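Local coordinates for branched-chain alpha-ketoacid decarboxylase (Lactococcus lactis, PDB 2VBF), which probably decarboxylates branched-chain and aromatic alpha-keto acids to aldehydes, using thiamine diphosphate and a magnesium ion, at residues F370-L382 / K520-M532. Residues are numbered along the deposited sequence; the frame is centred on the assembly and turned at random.
Sequences FIPSSAPLSQDRL and KIVRTENEFVSVM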
ATOM      1  N   PHE A 370      -0.945 -36.969  16.940  1.00 33.87           N
ATOM      2  CA  PHE A 370      -2.283 -36.483  16.614  1.00 32.32           C
ATOM      3  C   PHE A 370      -3.093 -37.592  15.968  1.00 30.74           C
ATOM      4  O   PHE A 370      -2.744 -38.073  14.888  1.00 32.25           O
ATOM      5  CB  PHE A 370      -2.246 -35.270  15.674  1.00 29.60           C
ATOM      6  CG  PHE A 370      -3.603 -34.658  15.444  1.00 28.84           C
ATOM      7  CD1 PHE A 370      -4.342 -34.960  14.305  1.00 28.05           C
ATOM      8  CD2 PHE A 370      -4.159 -33.814  16.388  1.00 27.06           C
ATOM      9  CE1 PHE A 370      -5.600 -34.404  14.108  1.00 27.25           C
ATOM     10  CE2 PHE A 370      -5.418 -33.253  16.196  1.00 27.96           C
ATOM     11  CZ  PHE A 370      -6.138 -33.553  15.056  1.00 27.77           C
ATOM     12  N   ILE A 371      -4.166 -37.984  16.643  1.00 31.37           N
ATOM     13  CA  ILE A 371      -5.097 -38.976  16.121  1.00 30.64           C
ATOM     14  C   ILE A 371      -6.386 -38.226  15.813  1.00 27.63           C
ATOM     15  O   ILE A 371      -7.051 -37.773  16.732  1.00 25.17           O
ATOM     16  CB  ILE A 371      -5.409 -40.087  17.155  1.00 31.78           C
ATOM     17  CG1 ILE A 371      -4.129 -40.687  17.765  1.00 32.82           C
ATOM     18  CG2 ILE A 371      -6.248 -41.188  16.498  1.00 32.79           C
ATOM     19  CD1 ILE A 371      -3.335 -41.545  16.806  1.00 32.36           C
ATOM     20  N   PRO A 372      -6.741 -38.091  14.522  1.00 26.53           N
ATOM     21  CA  PRO A 372      -7.941 -37.313  14.212  1.00 26.65           C
ATOM     22  C   PRO A 372      -9.237 -38.024  14.590  1.00 27.03           C
ATOM     23  O   PRO A 372      -9.267 -39.257  14.684  1.00 26.35           O
ATOM     24  CB  PRO A 372      -7.869 -37.133  12.694  1.00 26.52           C
ATOM     25  CG  PRO A 372      -7.047 -38.273  12.216  1.00 26.38           C
ATOM     26  CD  PRO A 372      -6.081 -38.602  13.310  1.00 26.51           C
ATOM     27  N   SER A 373     -10.276 -37.229  14.831  1.00 26.05           N
ATOM     28  CA  SER A 373     -11.640 -37.718  14.977  1.00 26.46           C
ATOM     29  C   SER A 373     -12.518 -37.023  13.932  1.00 25.99           C
ATOM     30  O   SER A 373     -12.020 -36.244  13.108  1.00 25.22           O
ATOM     31  CB  SER A 373     -12.157 -37.417  16.380  1.00 26.25           C
ATOM     32  OG  SER A 373     -12.434 -36.036  16.547  1.00 26.59           O
ATOM     33  N   SER A 374     -13.819 -37.293  13.975  1.00 25.05           N
ATOM     34  CA  SER A 374     -14.771 -36.631  13.096  1.00 25.04           C
ATOM     35  C   SER A 374     -15.196 -35.259  13.627  1.00 24.82           C
ATOM     36  O   SER A 374     -16.054 -34.613  13.030  1.00 24.47           O
ATOM     37  CB  SER A 374     -16.007 -37.518  12.888  1.00 25.99           C
ATOM     38  OG  SER A 374     -16.771 -37.619  14.078  1.00 27.83           O
ATOM     39  N   ALA A 375     -14.601 -34.815  14.737  1.00 22.67           N
ATOM     40  CA  ALA A 375     -14.982 -33.560  15.363  1.00 22.70           C
ATOM     41  C   ALA A 375     -14.711 -32.387  14.429  1.00 21.46           C
ATOM     42  O   ALA A 375     -13.768 -32.429  13.638  1.00 20.06           O
ATOM     43  CB  ALA A 375     -14.236 -33.362  16.672  1.00 23.60           C
ATOM     44  N   PRO A 376     -15.538 -31.337  14.520  1.00 21.35           N
ATOM     45  CA  PRO A 376     -15.215 -30.119  13.773  1.00 21.79           C
ATOM     46  C   PRO A 376     -13.863 -29.574  14.219  1.00 21.03           C
ATOM     47  O   PRO A 376     -13.496 -29.712  15.382  1.00 22.32           O
ATOM     48  CB  PRO A 376     -16.337 -29.152  14.165  1.00 21.15           C
ATOM     49  CG  PRO A 376     -17.445 -30.013  14.685  1.00 22.66           C
ATOM     50  CD  PRO A 376     -16.769 -31.186  15.313  1.00 21.73           C
ATOM     51  N   LEU A 377     -13.142 -28.957  13.293  1.00 22.06           N
ATOM     52  CA  LEU A 377     -11.836 -28.379  13.595  1.00 21.09           C
ATOM     53  C   LEU A 377     -11.909 -27.326  14.687  1.00 20.83           C
ATOM     54  O   LEU A 377     -12.778 -26.459  14.670  1.00 21.30           O
ATOM     55  CB  LEU A 377     -11.242 -27.720  12.354  1.00 21.37           C
ATOM     56  CG  LEU A 377     -10.212 -28.485  11.553  1.00 23.21           C
ATOM     57  CD1 LEU A 377      -9.761 -27.575  10.393  1.00 21.60           C
ATOM     58  CD2 LEU A 377      -9.014 -28.919  12.399  1.00 22.62           C
ATOM     59  N   SER A 378     -10.974 -27.418  15.626  1.00 20.76           N
ATOM     60  CA  SER A 378     -10.791 -26.409  16.657  1.00 21.54           C
ATOM     61  C   SER A 378      -9.350 -25.915  16.574  1.00 20.45           C
ATOM     62  O   SER A 378      -8.461 -26.626  16.074  1.00 17.83           O
ATOM     63  CB  SER A 378     -11.069 -26.989  18.043  1.00 22.03           C
ATOM     64  OG  SER A 378     -10.106 -27.971  18.383  1.00 25.41           O
ATOM     65  N   GLN A 379      -9.124 -24.709  17.079  1.00 20.28           N
ATOM     66  CA  GLN A 379      -7.807 -24.084  16.985  1.00 19.45           C
ATOM     67  C   GLN A 379      -6.715 -24.910  17.663  1.00 18.70           C
ATOM     68  O   GLN A 379      -5.711 -25.227  17.046  1.00 18.51           O
ATOM     69  CB  GLN A 379      -7.837 -22.670  17.567  1.00 17.80           C
ATOM     70  CG  GLN A 379      -8.550 -21.660  16.688  1.00 17.66           C
ATOM     71  CD  GLN A 379      -7.663 -21.055  15.616  1.00 15.63           C
ATOM     72  OE1 GLN A 379      -6.443 -21.259  15.619  1.00 15.78           O
ATOM     73  NE2 GLN A 379      -8.268 -20.305  14.694  1.00 16.35           N
ATOM     74  N   ASP A 380      -6.916 -25.274  18.920  1.00 19.68           N
ATOM     75  CA  ASP A 380      -5.883 -26.023  19.649  1.00 20.75           C
ATOM     76  C   ASP A 380      -5.515 -27.346  18.964  1.00 20.64           C
ATOM     77  O   ASP A 380      -4.333 -27.670  18.826  1.00 20.63           O
ATOM     78  CB  ASP A 380      -6.303 -26.245  21.102  1.00 21.90           C
ATOM     79  CG  ASP A 380      -6.308 -24.955  21.907  1.00 24.01           C
ATOM     80  OD1 ASP A 380      -5.518 -24.033  21.588  1.00 23.28           O
ATOM     81  OD2 ASP A 380      -7.107 -24.855  22.859  1.00 26.51           O
ATOM     82  N   ARG A 381      -6.526 -28.086  18.509  1.00 20.29           N
ATOM     83  CA  ARG A 381      -6.298 -29.332  17.772  1.00 19.76           C
ATOM     84  C   ARG A 381      -5.642 -29.106  16.413  1.00 19.25           C
ATOM     85  O   ARG A 381      -4.824 -29.918  15.974  1.00 18.80           O
ATOM     86  CB  ARG A 381      -7.615 -30.106  17.604  1.00 20.29           C
ATOM     87  CG  ARG A 381      -8.219 -30.570  18.925  1.00 22.66           C
ATOM     88  CD  ARG A 381      -7.511 -31.808  19.473  1.00 24.22           C
ATOM     89  NE  ARG A 381      -7.759 -32.978  18.634  1.00 24.92           N
ATOM     90  CZ  ARG A 381      -7.211 -34.171  18.827  1.00 26.73           C
ATOM     91  NH1 ARG A 381      -6.357 -34.365  19.822  1.00 27.01           N
ATOM     92  NH2 ARG A 381      -7.508 -35.167  18.007  1.00 26.03           N
ATOM     93  N   LEU A 382      -6.006 -28.010  15.739  1.00 17.54           N
ATOM     94  CA  LEU A 382      -5.398 -27.665  14.465  1.00 16.86           C
ATOM     95  C   LEU A 382      -3.880 -27.591  14.598  1.00 16.27           C
ATOM     96  O   LEU A 382      -3.159 -28.182  13.788  1.00 15.88           O
ATOM     97  CB  LEU A 382      -5.936 -26.329  13.931  1.00 16.44           C
ATOM     98  CG  LEU A 382      -5.244 -25.736  12.698  1.00 16.71           C
ATOM     99  CD1 LEU A 382      -5.267 -26.666  11.490  1.00 17.25           C
ATOM    100  CD2 LEU A 382      -5.875 -24.394  12.311  1.00 15.54           C
ATOM    101  N   LYS A 520      -9.618 -26.979  -1.775  1.00 19.02           N
ATOM    102  CA  LYS A 520     -10.351 -27.792  -0.812  1.00 20.11           C
ATOM    103  C   LYS A 520     -11.076 -26.930   0.208  1.00 19.05           C
ATOM    104  O   LYS A 520     -10.614 -25.842   0.524  1.00 20.42           O
ATOM    105  CB  LYS A 520      -9.392 -28.686  -0.017  1.00 21.32           C
ATOM    106  CG  LYS A 520      -8.492 -29.580  -0.825  1.00 23.73           C
ATOM    107  CD  LYS A 520      -9.253 -30.741  -1.420  1.00 24.92           C
ATOM    108  CE  LYS A 520      -8.298 -31.767  -2.005  1.00 25.29           C
ATOM    109  NZ  LYS A 520      -9.042 -32.923  -2.567  1.00 25.27           N
ATOM    110  N   ILE A 521     -12.182 -27.444   0.748  1.00 19.37           N
ATOM    111  CA  ILE A 521     -12.788 -26.893   1.966  1.00 19.70           C
ATOM    112  C   ILE A 521     -12.751 -27.965   3.064  1.00 19.66           C
ATOM    113  O   ILE A 521     -13.189 -29.090   2.848  1.00 20.51           O
ATOM    114  CB  ILE A 521     -14.243 -26.422   1.761  1.00 20.72           C
ATOM    115  CG1 ILE A 521     -14.320 -25.326   0.698  1.00 22.07           C
ATOM    116  CG2 ILE A 521     -14.819 -25.907   3.067  1.00 19.41           C
ATOM    117  CD1 ILE A 521     -15.723 -24.718   0.525  1.00 22.80           C
ATOM    118  N   VAL A 522     -12.224 -27.608   4.232  1.00 17.87           N
ATOM    119  CA  VAL A 522     -12.018 -28.546   5.343  1.00 18.99           C
ATOM    120  C   VAL A 522     -12.763 -28.065   6.585  1.00 19.38           C
ATOM    121  O   VAL A 522     -12.600 -26.918   7.002  1.00 19.07           O
ATOM    122  CB  VAL A 522     -10.504 -28.707   5.664  1.00 18.37           C
ATOM    123  CG1 VAL A 522     -10.292 -29.464   6.979  1.00 20.21           C
ATOM    124  CG2 VAL A 522      -9.789 -29.391   4.508  1.00 19.28           C
ATOM    125  N   ARG A 523     -13.576 -28.947   7.173  1.00 18.43           N
ATOM    126  CA  ARG A 523     -14.360 -28.625   8.370  1.00 19.29           C
ATOM    127  C   ARG A 523     -14.043 -29.480   9.603  1.00 18.02           C
ATOM    128  O   ARG A 523     -14.255 -29.030  10.735  1.00 17.88           O
ATOM    129  CB  ARG A 523     -15.859 -28.718   8.054  1.00 20.26           C
ATOM    130  CG  ARG A 523     -16.338 -27.698   7.026  1.00 21.21           C
ATOM    131  CD  ARG A 523     -17.807 -27.896   6.674  1.00 22.28           C
ATOM    132  NE  ARG A 523     -18.286 -26.941   5.668  1.00 23.55           N
ATOM    133  CZ  ARG A 523     -18.728 -25.708   5.924  1.00 25.06           C
ATOM    134  NH1 ARG A 523     -18.765 -25.238   7.163  1.00 26.24           N
ATOM    135  NH2 ARG A 523     -19.134 -24.929   4.919  1.00 27.37           N
ATOM    136  N   THR A 524     -13.549 -30.701   9.397  1.00 18.06           N
ATOM    137  CA  THR A 524     -13.335 -31.647  10.494  1.00 19.44           C
ATOM    138  C   THR A 524     -11.863 -32.050  10.593  1.00 19.01           C
ATOM    139  O   THR A 524     -11.076 -31.814   9.672  1.00 18.65           O
ATOM    140  CB  THR A 524     -14.182 -32.943  10.307  1.00 18.68           C
ATOM    141  OG1 THR A 524     -13.647 -33.698   9.213  1.00 20.64           O
ATOM    142  CG2 THR A 524     -15.662 -32.611  10.036  1.00 19.97           C
ATOM    143  N   GLU A 525     -11.495 -32.661  11.712  1.00 18.96           N
ATOM    144  CA  GLU A 525     -10.124 -33.121  11.914  1.00 19.44           C
ATOM    145  C   GLU A 525      -9.735 -34.184  10.894  1.00 20.74           C
ATOM    146  O   GLU A 525      -8.620 -34.174  10.405  1.00 19.07           O
ATOM    147  CB  GLU A 525      -9.913 -33.676  13.314  1.00 19.96           C
ATOM    148  CG  GLU A 525     -10.210 -32.710  14.459  1.00 19.36           C
ATOM    149  CD  GLU A 525      -9.954 -33.331  15.821  1.00 20.95           C
ATOM    150  OE1 GLU A 525      -9.678 -34.551  15.882  1.00 22.12           O
ATOM    151  OE2 GLU A 525     -10.032 -32.612  16.839  1.00 20.79           O
ATOM    152  N   ASN A 526     -10.643 -35.113  10.592  1.00 20.48           N
ATOM    153  CA  ASN A 526     -10.368 -36.164   9.603  1.00 21.01           C
ATOM    154  C   ASN A 526     -10.074 -35.591   8.228  1.00 20.36           C
ATOM    155  O   ASN A 526      -9.160 -36.040   7.531  1.00 18.91           O
ATOM    156  CB  ASN A 526     -11.565 -37.118   9.461  1.00 22.65           C
ATOM    157  CG  ASN A 526     -11.649 -38.136  10.574  1.00 22.70           C
ATOM    158  OD1 ASN A 526     -10.633 -38.567  11.122  1.00 26.31           O
ATOM    159  ND2 ASN A 526     -12.870 -38.540  10.909  1.00 25.89           N
ATOM    160  N   GLU A 527     -10.885 -34.614   7.834  1.00 19.88           N
ATOM    161  CA  GLU A 527     -10.698 -33.933   6.564  1.00 20.06           C
ATOM    162  C   GLU A 527      -9.356 -33.210   6.525  1.00 19.14           C
ATOM    163  O   GLU A 527      -8.673 -33.246   5.510  1.00 19.54           O
ATOM    164  CB  GLU A 527     -11.833 -32.942   6.313  1.00 19.43           C
ATOM    165  CG  GLU A 527     -13.125 -33.607   5.875  1.00 20.12           C
ATOM    166  CD  GLU A 527     -14.338 -32.722   6.054  1.00 23.36           C
ATOM    167  OE1 GLU A 527     -14.170 -31.532   6.377  1.00 23.87           O
ATOM    168  OE2 GLU A 527     -15.473 -33.222   5.873  1.00 25.58           O
ATOM    169  N   PHE A 528      -8.980 -32.583   7.635  1.00 19.29           N
ATOM    170  CA  PHE A 528      -7.702 -31.868   7.706  1.00 19.69           C
ATOM    171  C   PHE A 528      -6.507 -32.796   7.490  1.00 19.11           C
ATOM    172  O   PHE A 528      -5.638 -32.524   6.662  1.00 20.71           O
ATOM    173  CB  PHE A 528      -7.527 -31.128   9.022  1.00 18.75           C
ATOM    174  CG  PHE A 528      -6.229 -30.379   9.095  1.00 18.39           C
ATOM    175  CD1 PHE A 528      -6.086 -29.160   8.444  1.00 17.78           C
ATOM    176  CD2 PHE A 528      -5.131 -30.922   9.747  1.00 18.23           C
ATOM    177  CE1 PHE A 528      -4.872 -28.486   8.465  1.00 18.09           C
ATOM    178  CE2 PHE A 528      -3.926 -30.246   9.782  1.00 19.20           C
ATOM    179  CZ  PHE A 528      -3.804 -29.025   9.138  1.00 17.87           C
ATOM    180  N   VAL A 529      -6.487 -33.909   8.220  1.00 20.39           N
ATOM    181  CA  VAL A 529      -5.427 -34.907   8.074  1.00 20.28           C
ATOM    182  C   VAL A 529      -5.372 -35.474   6.653  1.00 21.11           C
ATOM    183  O   VAL A 529      -4.283 -35.591   6.088  1.00 23.39           O
ATOM    184  CB  VAL A 529      -5.566 -36.037   9.126  1.00 21.27           C
ATOM    185  CG1 VAL A 529      -4.628 -37.194   8.810  1.00 20.78           C
ATOM    186  CG2 VAL A 529      -5.287 -35.486  10.513  1.00 21.92           C
ATOM    187  N   SER A 530      -6.528 -35.792   6.065  1.00 20.96           N
ATOM    188  CA  SER A 530      -6.587 -36.329   4.696  1.00 22.67           C
ATOM    189  C   SER A 530      -5.974 -35.360   3.686  1.00 22.86           C
ATOM    190  O   SER A 530      -5.105 -35.734   2.902  1.00 24.27           O
ATOM    191  CB  SER A 530      -8.034 -36.657   4.292  1.00 23.17           C
ATOM    192  OG  SER A 530      -8.125 -37.122   2.943  1.00 27.25           O
ATOM    193  N   VAL A 531      -6.418 -34.108   3.731  1.00 23.04           N
ATOM    194  CA  VAL A 531      -5.951 -33.096   2.785  1.00 22.78           C
ATOM    195  C   VAL A 531      -4.486 -32.721   3.021  1.00 22.30           C
ATOM    196  O   VAL A 531      -3.735 -32.517   2.073  1.00 20.40           O
ATOM    197  CB  VAL A 531      -6.819 -31.819   2.840  1.00 22.73           C
ATOM    198  CG1 VAL A 531      -6.238 -30.758   1.932  1.00 24.30           C
ATOM    199  CG2 VAL A 531      -8.267 -32.132   2.449  1.00 23.36           C
ATOM    200  N   MET A 532      -4.079 -32.620   4.279  1.00 22.39           N
ATOM    201  CA  MET A 532      -2.686 -32.324   4.593  1.00 23.47           C
ATOM    202  C   MET A 532      -1.742 -33.385   4.022  1.00 23.83           C
ATOM    203  O   MET A 532      -0.729 -33.053   3.420  1.00 22.11           O
ATOM    204  CB  MET A 532      -2.482 -32.202   6.100  1.00 23.69           C
ATOM    205  CG  MET A 532      -1.031 -32.198   6.516  1.00 23.96           C
ATOM    206  SD  MET A 532      -0.165 -30.702   6.032  1.00 27.16           S
ATOM    207  CE  MET A 532      -0.367 -29.853   7.588  1.00 22.12           C
TER
HETATM  208  O   HOH W   1     -11.049 -30.189  16.737  1.00 22.37           O
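Glu525, in the first turn of helix 525-537, reaches along loop 370-378 to Arg381 in the first turn of helix 379-389. Residues 520-532 belong to the C-terminal thiamine diphosphate-binding domain, an alpha/beta fold around a six-stranded parallel sheet. Here the loop leading into helix 379-389 packs on the turn that follows edge strand 517-522. A capping box of Thr524 and Glu527 caps the start of helix 525-537. A single beta bridge pairs Pro376 with Thr524. Leu377 N donates to Arg523 O at 2.8 Å, and Glu525 N donates to Ala375 O at 3.0 Å.

Glu525 CB lies 3.3 Å from Ser373 O. CG is held anti to the carbonyl carbon (chi1 -58°) and passes Ala375 O; from there the chain runs extended. OE1 takes three bonds: from Ser373 N, from Ser373 OG and from Arg381 NH2, the last nearly straight at 171°. Glu525 OE2 accepts from Arg381 NE at 2.9 Å. Arg381 offers its NE edge, its nitrogens approaching from above the carboxylate plane; the two planes are 32° apart. Cutting Glu525 back to an alanine is likely to leave the Arg381 charge without its mate and Ser373 N without this acceptor.

Phe370 CE2 lies over one face of the guanidinium, offset toward its rim. Phe370 and Pro372 also pack against Val529 CG2. Deeper in, Leu382 CD1 rests over a face of the Phe528 ring, 3.9 Å from its centroid; Phe475 meets the same ring. One water donates to both Pro376 O and Glu525 OE2, 2.6 Å from OE2, and accepts from Ser378 OG.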